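Local coordinates for protein neuraminidase (Influenza A virus, PDB 4K3Y) that forms the beta-propeller ectodomain of a bat influenza virus neuraminidase-like surface protein, probably without the sialidase activity of the classical neuraminidases, at residues 105-110 with 176-181. Residues are numbered along the deposited sequence; the frame is centred on the assembly and turned at random.
Sequences CHDGFQ and LVNGTS. With NAG (2-acetamido-2-deoxy-beta-D-glucopyranose), chain H.
Asp107 OD1 is gripped by two backbone donors of its own loop, while the other carboxylate oxygen of Asp107 faces Asn178. Phe109 N donates to Asp107 OD1 at 2.7 Å, on the anti side and tilted out of the carboxylate plane; Gln110 N reaches the same Asp107 OD1 at 3.0 Å on the syn side. The first bond makes an Asx turn, the second completes an Asx motif; with chi1 of Asp107 at 58°, CG sits between the backbone N and C, which brings OD1 to these amides. Asp107 OD2 comes to 3.7 Å from Asn178 OD1, with carboxylate and amide planes 73° apart. Both oxygens normally act as acceptors, so this is packing; Tyr126 OH hydrogen-bonds to Asp107 OD2.

In the propeller fold of influenza neuraminidases, the loop at 107-110 joins strands 101-106 and 111-117 of one four-stranded blade, and 176-181 forms the hairpin between strands 170-177 and 180-187 of the next. A type I' turn closes that hairpin: Thr180 N donates to Val177 O at 2.8 Å, and Thr180 OG1 binds the same carbonyl oxygen.

Asn178 heads an Asn-Gly-Thr glycosylation sequon, and its ND2 is joined to NAG C1 by a 1.4 Å covalent bond. The sugar leans across to the other blade, where NAG C5 lies 4.0 Å above the plane of the Phe109 ring, over its centre. Asn178 OD1 approaches this ring obliquely, 4.2 Å from Phe109 CD2. The acetamide methyl C8 of the NAG rests 3.7 Å from Val177 CG1, and Arg329 of a neighbouring subunit packs on Asn178.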
# COMPACT_ATOMS: atom_id res chain seq x y z
N CYS C 105 -13.74 -17.39 3.08
CA CYS C 105 -14.68 -16.85 4.07
C CYS C 105 -13.87 -16.14 5.17
O CYS C 105 -12.67 -16.38 5.30
CB CYS C 105 -15.66 -17.86 4.66
SG CYS C 105 -15.37 -19.60 4.22
N HIS C 106 -14.50 -15.28 5.98
CA HIS C 106 -13.80 -14.59 7.08
C HIS C 106 -14.62 -14.62 8.38
O HIS C 106 -15.80 -14.27 8.37
CB HIS C 106 -13.46 -13.16 6.68
CG HIS C 106 -12.55 -12.45 7.64
ND1 HIS C 106 -12.96 -12.04 8.88
CD2 HIS C 106 -11.26 -12.07 7.50
CE1 HIS C 106 -11.94 -11.44 9.49
NE2 HIS C 106 -10.91 -11.45 8.68
N ASP C 107 -13.99 -15.01 9.49
CA ASP C 107 -14.74 -15.28 10.73
C ASP C 107 -14.68 -14.13 11.73
O ASP C 107 -15.27 -14.22 12.80
CB ASP C 107 -14.27 -16.57 11.41
CG ASP C 107 -12.79 -16.54 11.76
OD1 ASP C 107 -12.15 -15.46 11.66
OD2 ASP C 107 -12.26 -17.62 12.14
N GLY C 108 -13.97 -13.06 11.38
CA GLY C 108 -13.80 -11.94 12.29
C GLY C 108 -12.35 -11.82 12.70
O GLY C 108 -11.85 -10.73 13.02
N PHE C 109 -11.66 -12.96 12.69
CA PHE C 109 -10.24 -13.02 13.02
C PHE C 109 -9.39 -13.08 11.76
O PHE C 109 -8.63 -12.16 11.47
CB PHE C 109 -9.97 -14.22 13.93
CG PHE C 109 -10.96 -14.35 15.04
CD1 PHE C 109 -11.08 -13.34 16.01
CD2 PHE C 109 -11.80 -15.45 15.12
CE1 PHE C 109 -12.01 -13.44 17.03
CE2 PHE C 109 -12.73 -15.56 16.13
CZ PHE C 109 -12.84 -14.55 17.09
N GLN C 110 -9.53 -14.16 11.00
CA GLN C 110 -8.76 -14.30 9.77
C GLN C 110 -9.54 -14.81 8.55
O GLN C 110 -10.66 -15.35 8.67
CB GLN C 110 -7.55 -15.19 10.03
CG GLN C 110 -6.22 -14.49 9.81
CD GLN C 110 -5.71 -13.82 11.05
OE1 GLN C 110 -6.07 -14.19 12.16
NE2 GLN C 110 -4.86 -12.82 10.87
N LEU C 176 -15.83 -25.57 10.05
CA LEU C 176 -14.44 -25.20 10.32
C LEU C 176 -14.30 -24.16 11.41
O LEU C 176 -14.99 -23.14 11.42
CB LEU C 176 -13.76 -24.68 9.06
CG LEU C 176 -13.61 -25.66 7.90
CD1 LEU C 176 -13.76 -24.88 6.62
CD2 LEU C 176 -12.27 -26.37 7.94
N VAL C 177 -13.37 -24.42 12.32
CA VAL C 177 -13.06 -23.45 13.35
C VAL C 177 -11.60 -23.02 13.21
O VAL C 177 -10.70 -23.86 13.17
CB VAL C 177 -13.34 -24.02 14.74
CG1 VAL C 177 -12.31 -23.52 15.72
CG2 VAL C 177 -14.74 -23.64 15.18
N ASN C 178 -11.38 -21.71 13.09
CA ASN C 178 -10.03 -21.16 12.99
C ASN C 178 -9.11 -21.87 11.99
O ASN C 178 -7.92 -22.02 12.23
CB ASN C 178 -9.33 -21.15 14.36
CG ASN C 178 -9.98 -20.20 15.36
OD1 ASN C 178 -11.01 -19.57 15.07
ND2 ASN C 178 -9.38 -20.11 16.55
N GLY C 179 -9.68 -22.33 10.89
CA GLY C 179 -8.88 -22.97 9.87
C GLY C 179 -8.76 -24.48 9.99
O GLY C 179 -8.14 -25.12 9.13
N THR C 180 -9.34 -25.07 11.03
CA THR C 180 -9.32 -26.53 11.13
C THR C 180 -10.72 -27.13 11.03
O THR C 180 -11.72 -26.49 11.38
CB THR C 180 -8.60 -27.05 12.39
OG1 THR C 180 -9.43 -26.87 13.54
CG2 THR C 180 -7.25 -26.33 12.58
N SER C 181 -10.76 -28.36 10.52
CA SER C 181 -12.00 -29.08 10.29
C SER C 181 -12.60 -29.50 11.62
O SER C 181 -12.00 -30.27 12.36
CB SER C 181 -11.74 -30.31 9.42
OG SER C 181 -12.91 -31.09 9.26
C1 NAG H . -9.94 -19.07 17.38
C2 NAG H . -10.09 -19.71 18.76
C3 NAG H . -10.58 -18.67 19.77
C4 NAG H . -9.73 -17.41 19.71
C5 NAG H . -9.56 -16.89 18.29
C6 NAG H . -8.55 -15.75 18.22
C7 NAG H . -10.66 -22.08 18.94
C8 NAG H . -11.76 -23.02 19.34
N2 NAG H . -11.02 -20.82 18.73
O3 NAG H . -10.56 -19.21 21.07
O4 NAG H . -10.35 -16.42 20.51
O5 NAG H . -9.12 -17.93 17.43
O6 NAG H . -7.24 -16.27 18.40
O7 NAG H . -9.49 -22.48 18.83